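Local coordinates for CRISPR/cas2 protein (Pyrococcus horikoshii OT3, PDB 6K2E) that probably serves as the Cas2 subunit of the CRISPR adaptation machinery, a small dimeric nucleic-acid-binding protein that helps capture new spacers, at the interface of chains A and B. Coordinates in Å, arbitrary orientation; residue numbers count along the deposited sequence, not the author numbering. Chains: chain A/B, CRISPR/cas2 protein.

Contact 1: the interface of chains A and B. Residues chain A 49, 52-53, 56, 60-62, 64; chain B 77-79.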
loop_
_atom_site.group_PDB
_atom_site.type_symbol
_atom_site.label_atom_id
_atom_site.label_comp_id
_atom_site.label_asym_id
_atom_site.label_seq_id
_atom_site.Cartn_x
_atom_site.Cartn_y
_atom_site.Cartn_z
ATOM N N GLU A 49 8.255 7.140 -12.125
ATOM C CA GLU A 49 9.325 6.446 -11.423
ATOM C C GLU A 49 10.644 7.180 -11.560
ATOM O O GLU A 49 11.419 7.249 -10.600
ATOM C CB GLU A 49 9.450 5.035 -11.963
ATOM C CG GLU A 49 10.277 4.153 -11.094
ATOM C CD GLU A 49 11.667 4.037 -11.596
ATOM O OE1 GLU A 49 11.903 4.462 -12.743
ATOM O OE2 GLU A 49 12.521 3.555 -10.837
ATOM N N LEU A 52 10.328 10.205 -9.361
ATOM C CA LEU A 52 10.437 9.762 -7.971
ATOM C C LEU A 52 11.872 9.417 -7.624
ATOM O O LEU A 52 12.344 9.733 -6.527
ATOM C CB LEU A 52 9.558 8.537 -7.728
ATOM C CG LEU A 52 8.063 8.742 -7.471
ATOM C CD1 LEU A 52 7.286 7.452 -7.655
ATOM C CD2 LEU A 52 7.827 9.314 -6.092
ATOM N N LYS A 53 12.598 8.828 -8.578
ATOM C CA LYS A 53 13.964 8.393 -8.324
ATOM C C LYS A 53 14.899 9.575 -8.118
ATOM O O LYS A 53 15.904 9.456 -7.405
ATOM C CB LYS A 53 14.450 7.521 -9.474
ATOM C CG LYS A 53 15.448 6.461 -9.071
ATOM C CD LYS A 53 15.617 5.460 -10.184
ATOM C CE LYS A 53 15.532 4.052 -9.629
ATOM N NZ LYS A 53 15.436 3.060 -10.729
ATOM N N VAL A 56 13.942 10.797 -4.165
ATOM C CA VAL A 56 14.236 9.956 -3.014
ATOM C C VAL A 56 15.741 9.898 -2.800
ATOM O O VAL A 56 16.542 9.855 -3.747
ATOM C CB VAL A 56 13.612 8.553 -3.159
ATOM C CG1 VAL A 56 12.097 8.667 -3.232
ATOM C CG2 VAL A 56 14.181 7.786 -4.339
ATOM N N ASP A 60 14.970 6.705 1.985
ATOM C CA ASP A 60 13.598 6.901 1.548
ATOM C C ASP A 60 13.156 5.738 0.691
ATOM O O ASP A 60 13.957 5.142 -0.033
ATOM C CB ASP A 60 13.439 8.148 0.695
ATOM C CG ASP A 60 13.486 9.393 1.485
ATOM O OD1 ASP A 60 13.734 9.342 2.715
ATOM O OD2 ASP A 60 13.285 10.424 0.827
ATOM N N SER A 61 11.854 5.467 0.729
ATOM C CA SER A 61 11.297 4.279 0.108
ATOM C C SER A 61 9.976 4.609 -0.579
ATOM O O SER A 61 9.141 5.316 -0.011
ATOM C CB SER A 61 11.097 3.209 1.171
ATOM O OG SER A 61 11.185 1.940 0.587
ATOM N N VAL A 62 9.783 4.130 -1.806
ATOM C CA VAL A 62 8.477 4.192 -2.469
ATOM C C VAL A 62 8.150 2.804 -3.012
ATOM O O VAL A 62 8.922 2.245 -3.805
ATOM C CB VAL A 62 8.413 5.231 -3.612
ATOM C CG1 VAL A 62 6.998 5.328 -4.112
ATOM C CG2 VAL A 62 8.900 6.627 -3.199
ATOM N N ILE A 64 5.824 0.576 -5.395
ATOM C CA ILE A 64 4.927 0.674 -6.547
ATOM C C ILE A 64 4.473 -0.730 -6.914
ATOM O O ILE A 64 5.275 -1.547 -7.381
ATOM C CB ILE A 64 5.582 1.371 -7.745
ATOM C CG1 ILE A 64 6.189 2.715 -7.306
ATOM C CG2 ILE A 64 4.542 1.526 -8.878
ATOM C CD1 ILE A 64 6.930 3.453 -8.381
ATOM N N VAL B 77 11.349 1.913 -5.298
ATOM C CA VAL B 77 12.257 3.047 -5.466
ATOM C C VAL B 77 12.900 3.379 -4.117
ATOM O O VAL B 77 12.200 3.543 -3.112
ATOM C CB VAL B 77 11.510 4.268 -6.031
ATOM C CG1 VAL B 77 12.475 5.322 -6.494
ATOM C CG2 VAL B 77 10.621 3.842 -7.187
ATOM N N GLY B 78 14.219 3.511 -4.092
ATOM C CA GLY B 78 14.903 3.727 -2.839
ATOM C C GLY B 78 15.334 2.443 -2.168
ATOM O O GLY B 78 15.760 1.516 -2.841
ATOM N N ARG B 79 15.231 2.396 -0.840
ATOM C CA ARG B 79 15.654 1.267 -0.016
ATOM C C ARG B 79 14.732 0.071 -0.141
ATOM O O ARG B 79 13.550 0.137 0.199
ATOM C CB ARG B 79 15.698 1.667 1.471
ATOM C CG ARG B 79 16.588 0.909 2.442
ATOM C CD ARG B 79 17.896 0.326 1.817
ATOM N NE ARG B 79 18.780 -0.184 2.863
ATOM C CZ ARG B 79 18.742 -1.463 3.303
ATOM N NH1 ARG B 79 17.940 -2.405 2.735
ATOM N NH2 ARG B 79 19.503 -1.825 4.340
#
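A:Val62 and B:Val77 pair as antiparallel strand residues, with A:Val62 N giving its hydrogen to B:Val77 O at 2.8 Å and B:Val77 N returning one to A:Val62 O at 2.9 Å. The pairing runs on through A:Ser61 and B:Gly78 to the strand end, where B:Arg79 N donates to A:Asp60 O at 3.1 Å. There the hydroxyl of A:Ser61 takes over from the backbone: OG, anti to its own N (chi1 -152°), donates in the carbonyl plane to B:Arg79 O at 3.0 Å. B:Arg79 is poorly ordered, so these two end bonds are less certain.

B:Val77 is the plug of the patch, hiding 123 Å² against chain A. Its two methyls part company. CG1, anti to the backbone N (chi1 -167°), meets A:Val56 CG2 at 3.7 Å, the two side chains crossing at about a right angle, and also touches the backbone of A:Lys53. CG2 turns the other way and lies 3.9 Å from A:Ile64 CD1, with the aliphatic CG of A:Glu49 close by. A:Lys53 NZ donates to the syn lone pair of A:Glu49 OE2, a salt bridge within chain A that probably steadies both stems over the valine.

In the fold, the end of B strand 73-78 lies along the start of A strand 61-67, and its valine faces A helix 42-55.

Contact 2: the interface of chains A and B. Residues chain A 7, 31, 35, 37, 67, 72-74; chain B 7, 65, 67.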
loop_
_atom_site.group_PDB
_atom_site.type_symbol
_atom_site.label_atom_id
_atom_site.label_comp_id
_atom_site.label_asym_id
_atom_site.label_seq_id
_atom_site.Cartn_x
_atom_site.Cartn_y
_atom_site.Cartn_z
ATOM N N ILE A 7 -0.727 0.865 -7.299
ATOM C CA ILE A 7 -0.929 1.309 -5.918
ATOM C C ILE A 7 0.439 1.690 -5.383
ATOM O O ILE A 7 1.373 0.884 -5.444
ATOM C CB ILE A 7 -1.556 0.232 -5.013
ATOM C CG1 ILE A 7 -2.922 -0.204 -5.496
ATOM C CG2 ILE A 7 -1.721 0.749 -3.587
ATOM C CD1 ILE A 7 -3.440 -1.392 -4.691
ATOM N N ARG A 31 -5.603 8.391 -2.298
ATOM C CA ARG A 31 -6.533 7.588 -1.511
ATOM C C ARG A 31 -6.590 8.074 -0.071
ATOM O O ARG A 31 -7.610 8.600 0.387
ATOM C CB ARG A 31 -6.112 6.108 -1.566
ATOM C CG ARG A 31 -6.787 5.155 -0.579
ATOM C CD ARG A 31 -8.274 5.110 -0.800
ATOM N NE ARG A 31 -8.621 4.369 -2.000
ATOM C CZ ARG A 31 -9.852 4.277 -2.479
ATOM N NH1 ARG A 31 -10.851 4.889 -1.856
ATOM N NH2 ARG A 31 -10.078 3.564 -3.572
ATOM N N VAL A 35 -0.878 6.794 0.470
ATOM C CA VAL A 35 -1.270 5.802 -0.521
ATOM C C VAL A 35 -1.917 6.530 -1.697
ATOM O O VAL A 35 -2.828 7.346 -1.507
ATOM C CB VAL A 35 -2.225 4.756 0.069
ATOM C CG1 VAL A 35 -2.696 3.801 -1.034
ATOM C CG2 VAL A 35 -1.527 3.992 1.204
ATOM N N GLU A 37 -3.311 5.808 -5.891
ATOM C CA GLU A 37 -3.638 4.742 -6.828
ATOM C C GLU A 37 -4.263 5.318 -8.089
ATOM O O GLU A 37 -4.660 6.482 -8.132
ATOM C CB GLU A 37 -4.560 3.690 -6.192
ATOM C CG GLU A 37 -5.792 4.254 -5.525
ATOM C CD GLU A 37 -6.633 3.193 -4.846
ATOM O OE1 GLU A 37 -7.022 2.213 -5.510
ATOM O OE2 GLU A 37 -6.925 3.353 -3.648
ATOM N N PHE A 67 -0.339 -3.640 -11.453
ATOM C CA PHE A 67 -1.392 -4.624 -11.736
ATOM C C PHE A 67 -1.836 -4.554 -13.197
ATOM O O PHE A 67 -1.786 -3.481 -13.816
ATOM C CB PHE A 67 -2.630 -4.411 -10.848
ATOM C CG PHE A 67 -2.318 -4.370 -9.401
ATOM C CD1 PHE A 67 -2.039 -3.156 -8.763
ATOM C CD2 PHE A 67 -2.285 -5.536 -8.666
ATOM C CE1 PHE A 67 -1.725 -3.116 -7.423
ATOM C CE2 PHE A 67 -1.951 -5.502 -7.325
ATOM C CZ PHE A 67 -1.694 -4.285 -6.699
ATOM N N PHE A 72 -9.898 -5.518 -7.766
ATOM C CA PHE A 72 -9.750 -5.696 -6.330
ATOM C C PHE A 72 -10.898 -5.013 -5.607
ATOM O O PHE A 72 -11.540 -4.101 -6.135
ATOM C CB PHE A 72 -8.406 -5.152 -5.801
ATOM C CG PHE A 72 -8.198 -3.678 -6.030
ATOM C CD1 PHE A 72 -8.628 -2.721 -5.095
ATOM C CD2 PHE A 72 -7.542 -3.245 -7.166
ATOM C CE1 PHE A 72 -8.463 -1.384 -5.318
ATOM C CE2 PHE A 72 -7.353 -1.896 -7.388
ATOM C CZ PHE A 72 -7.818 -0.962 -6.455
ATOM N N ASP A 73 -11.083 -5.413 -4.355
ATOM C CA ASP A 73 -11.865 -4.664 -3.386
ATOM C C ASP A 73 -10.905 -4.056 -2.366
ATOM O O ASP A 73 -9.826 -4.597 -2.115
ATOM C CB ASP A 73 -12.875 -5.551 -2.646
ATOM C CG ASP A 73 -13.894 -6.197 -3.566
ATOM O OD1 ASP A 73 -14.076 -7.431 -3.461
ATOM O OD2 ASP A 73 -14.520 -5.483 -4.378
ATOM N N LEU A 74 -11.294 -2.916 -1.798
ATOM C CA LEU A 74 -10.569 -2.290 -0.701
ATOM C C LEU A 74 -11.513 -2.172 0.485
ATOM O O LEU A 74 -12.609 -1.613 0.364
ATOM C CB LEU A 74 -10.017 -0.901 -1.067
ATOM C CG LEU A 74 -9.626 0.032 0.102
ATOM C CD1 LEU A 74 -8.332 -0.392 0.831
ATOM C CD2 LEU A 74 -9.518 1.477 -0.356
ATOM N N ILE B 7 -2.982 -6.935 0.358
ATOM C CA ILE B 7 -1.938 -5.947 0.640
ATOM C C ILE B 7 -2.493 -4.999 1.687
ATOM O O ILE B 7 -3.523 -4.354 1.460
ATOM C CB ILE B 7 -1.513 -5.145 -0.599
ATOM C CG1 ILE B 7 -0.922 -6.035 -1.678
ATOM C CG2 ILE B 7 -0.505 -4.068 -0.215
ATOM C CD1 ILE B 7 -0.702 -5.273 -2.960
ATOM N N TYR B 65 -6.347 -4.113 0.918
ATOM C CA TYR B 65 -6.619 -4.325 -0.502
ATOM C C TYR B 65 -6.695 -5.827 -0.763
ATOM O O TYR B 65 -5.714 -6.541 -0.550
ATOM C CB TYR B 65 -5.533 -3.708 -1.394
ATOM C CG TYR B 65 -5.523 -2.206 -1.484
ATOM C CD1 TYR B 65 -6.372 -1.528 -2.360
ATOM C CD2 TYR B 65 -4.655 -1.463 -0.700
ATOM C CE1 TYR B 65 -6.368 -0.142 -2.436
ATOM C CE2 TYR B 65 -4.638 -0.087 -0.771
ATOM C CZ TYR B 65 -5.491 0.570 -1.639
ATOM O OH TYR B 65 -5.456 1.935 -1.681
ATOM N N PHE B 67 -7.349 -8.970 -3.342
ATOM C CA PHE B 67 -7.142 -9.391 -4.724
ATOM C C PHE B 67 -7.547 -10.843 -4.885
ATOM O O PHE B 67 -7.437 -11.618 -3.933
ATOM C CB PHE B 67 -5.670 -9.244 -5.125
ATOM C CG PHE B 67 -5.145 -7.881 -4.889
ATOM C CD1 PHE B 67 -4.538 -7.551 -3.686
ATOM C CD2 PHE B 67 -5.298 -6.911 -5.844
ATOM C CE1 PHE B 67 -4.104 -6.295 -3.463
ATOM C CE2 PHE B 67 -4.869 -5.648 -5.612
ATOM C CZ PHE B 67 -4.260 -5.339 -4.439
#
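B:Tyr65, with CG anti to its carbonyl carbon (chi1 -72°), sends its phenol into chain A, where A:Glu37, CG between backbone N and carbonyl carbon (chi1 51°) and extended beyond it, comes to meet it tip to tip. The tyrosine OH donates to A:Glu37 OE2 at 2.8 Å from well above the carboxylate plane. A:Arg31 NE reaches the same oxygen from the opposite face, on the anti side, at 2.6 Å in a salt bridge, which likely holds the acceptor in place and favours its charged form. The phenol ring is clamped flat: A:Leu74 CD1 sits over one face, 3.7 Å from the centroid, and A:Ile7 CD1 over the other at 3.8 Å. The CD1/CE1 edge of the B:Tyr65 ring points at the A:Phe72 ring, planes 74° apart, while A:Phe72 CB packs on B:Phe67 CD2 at 3.6 Å. B:Phe67 and A:Phe67 meet across the dimer axis through their CE2 edges, their side chains crossing at about a right angle. A phenylalanine in place of B:Tyr65 would probably leave A:Glu37 OE2 without its hydroxyl mate from chain B. The patch joins a central aromatic cluster to an interchain tyrosine-glutamate hydrogen bond backed by the arginine, and so helps hold the two Cas2 chains together.

Contact 3: the interface of chains A and B. Residues chain A 31-32, 74-76; chain B 62-65.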
loop_
_atom_site.group_PDB
_atom_site.type_symbol
_atom_site.label_atom_id
_atom_site.label_comp_id
_atom_site.label_asym_id
_atom_site.label_seq_id
_atom_site.Cartn_x
_atom_site.Cartn_y
_atom_site.Cartn_z
ATOM N N ARG A 31 -5.603 8.391 -2.298
ATOM C CA ARG A 31 -6.533 7.588 -1.511
ATOM C C ARG A 31 -6.590 8.074 -0.071
ATOM O O ARG A 31 -7.610 8.600 0.387
ATOM C CB ARG A 31 -6.112 6.108 -1.566
ATOM C CG ARG A 31 -6.787 5.155 -0.579
ATOM C CD ARG A 31 -8.274 5.110 -0.800
ATOM N NE ARG A 31 -8.621 4.369 -2.000
ATOM C CZ ARG A 31 -9.852 4.277 -2.479
ATOM N NH1 ARG A 31 -10.851 4.889 -1.856
ATOM N NH2 ARG A 31 -10.078 3.564 -3.572
ATOM N N GLN A 32 -5.480 7.927 0.639
ATOM C CA GLN A 32 -5.335 8.340 2.013
ATOM C C GLN A 32 -3.833 8.468 2.240
ATOM O O GLN A 32 -3.061 8.169 1.352
ATOM C CB GLN A 32 -5.989 7.297 2.926
ATOM C CG GLN A 32 -6.625 7.833 4.123
ATOM C CD GLN A 32 -7.537 6.847 4.772
ATOM O OE1 GLN A 32 -7.304 6.441 5.907
ATOM N NE2 GLN A 32 -8.590 6.435 4.053
ATOM N N LEU A 74 -11.294 -2.916 -1.798
ATOM C CA LEU A 74 -10.569 -2.290 -0.701
ATOM C C LEU A 74 -11.513 -2.172 0.485
ATOM O O LEU A 74 -12.609 -1.613 0.364
ATOM C CB LEU A 74 -10.017 -0.901 -1.067
ATOM C CG LEU A 74 -9.626 0.032 0.102
ATOM C CD1 LEU A 74 -8.332 -0.392 0.831
ATOM C CD2 LEU A 74 -9.518 1.477 -0.356
ATOM N N HIS A 75 -11.096 -2.709 1.623
ATOM C CA HIS A 75 -11.794 -2.512 2.876
ATOM C C HIS A 75 -10.903 -1.702 3.806
ATOM O O HIS A 75 -9.711 -2.003 3.948
ATOM C CB HIS A 75 -12.176 -3.845 3.516
ATOM C CG HIS A 75 -12.875 -3.698 4.833
ATOM N ND1 HIS A 75 -14.122 -3.121 4.956
ATOM C CD2 HIS A 75 -12.490 -4.029 6.088
ATOM C CE1 HIS A 75 -14.481 -3.126 6.226
ATOM N NE2 HIS A 75 -13.510 -3.679 6.932
ATOM N N VAL A 76 -11.491 -0.702 4.456
ATOM C CA VAL A 76 -10.782 0.186 5.367
ATOM C C VAL A 76 -11.241 -0.134 6.781
ATOM O O VAL A 76 -12.452 -0.191 7.052
ATOM C CB VAL A 76 -11.050 1.675 5.054
ATOM C CG1 VAL A 76 -10.199 2.584 5.966
ATOM C CG2 VAL A 76 -10.841 2.012 3.590
ATOM N N VAL B 62 -6.351 1.419 8.718
ATOM C CA VAL B 62 -5.737 0.266 8.073
ATOM C C VAL B 62 -6.410 0.063 6.728
ATOM O O VAL B 62 -7.623 -0.166 6.671
ATOM C CB VAL B 62 -5.861 -1.021 8.911
ATOM C CG1 VAL B 62 -5.147 -2.154 8.208
ATOM C CG2 VAL B 62 -5.310 -0.840 10.304
ATOM N N LEU B 63 -5.631 0.140 5.654
ATOM C CA LEU B 63 -6.115 -0.155 4.319
ATOM C C LEU B 63 -5.860 -1.615 3.989
ATOM O O LEU B 63 -4.716 -2.070 4.011
ATOM C CB LEU B 63 -5.410 0.718 3.289
ATOM C CG LEU B 63 -5.535 2.232 3.364
ATOM C CD1 LEU B 63 -5.021 2.830 2.074
ATOM C CD2 LEU B 63 -6.977 2.634 3.681
ATOM N N ILE B 64 -6.914 -2.333 3.623
ATOM C CA ILE B 64 -6.823 -3.742 3.275
ATOM C C ILE B 64 -7.293 -3.874 1.828
ATOM O O ILE B 64 -8.486 -3.724 1.538
ATOM C CB ILE B 64 -7.648 -4.612 4.240
ATOM C CG1 ILE B 64 -7.123 -4.448 5.673
ATOM C CG2 ILE B 64 -7.602 -6.070 3.855
ATOM C CD1 ILE B 64 -7.764 -5.356 6.688
ATOM N N TYR B 65 -6.347 -4.113 0.918
ATOM C CA TYR B 65 -6.619 -4.325 -0.502
ATOM C C TYR B 65 -6.695 -5.827 -0.763
ATOM O O TYR B 65 -5.714 -6.541 -0.550
ATOM C CB TYR B 65 -5.533 -3.708 -1.394
ATOM C CG TYR B 65 -5.523 -2.206 -1.484
ATOM C CD1 TYR B 65 -6.372 -1.528 -2.360
ATOM C CD2 TYR B 65 -4.655 -1.463 -0.700
ATOM C CE1 TYR B 65 -6.368 -0.142 -2.436
ATOM C CE2 TYR B 65 -4.638 -0.087 -0.771
ATOM C CZ TYR B 65 -5.491 0.570 -1.639
ATOM O OH TYR B 65 -5.456 1.935 -1.681
#
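B:Ile64 O accepts from A:His75 N at 2.8 Å, and B:Ile64 N gives its own hydrogen back to A:His75 O at 2.8 Å. Together the pair fixes A:His75 opposite B:Ile64 in an antiparallel strand pairing. A:Leu74 and A:Val76, on either side, face B:Tyr65 and B:Leu63 in register.

B:Leu63 hides the largest area here, 57 Å². With CG anti to the carbonyl carbon (chi1 -61°), its fork opens toward two parts of chain A: CD2 lies 3.9 Å from A:Val76 CG2, the side chains side by side and pointing the same way, while CD1 meets the aliphatic A:Arg31 CG, also at 3.9 Å. A:Leu74 CD1 closes on B:Leu63 CB at 4.0 Å. The other methyl, A:Leu74 CD2, rests over the centre of the A:Arg31 guanidinium, 3.4 Å above its plane, and so links the arginine to the strand from within chain A. A:Gln32 adds a looser contact, its amide NE2 4.1 Å from B:Leu63 CD2.

Within the fold, strand 73-78 of A runs along the edge of B strand 61-67, extending the sheet of chain B, and A strand 29-32 approaches the side-chain layer on B:Leu63 and B:Tyr65.

Contacts 2 and 3 are neighbours, their C-alpha centres about 7 Å apart, and they share A:Arg31, A:Leu74 and B:Tyr65. Between C-alpha centres, contact 1 stands about 19 Å from contact 2 and 21 Å from contact 3, yet uses the same two elements with the chains exchanged: strand 73-78 of B pairs with strand 61-67 of A, whereas in contact 3 strand 73-78 of A pairs with strand 61-67 of B. Contact 2, with A:Phe67 and B:Phe67, draws on these strands too and lies beside contact 3. The last strands are thus traded about the two-fold, as is typical of Cas2 dimers, coupling both sheets into one unit.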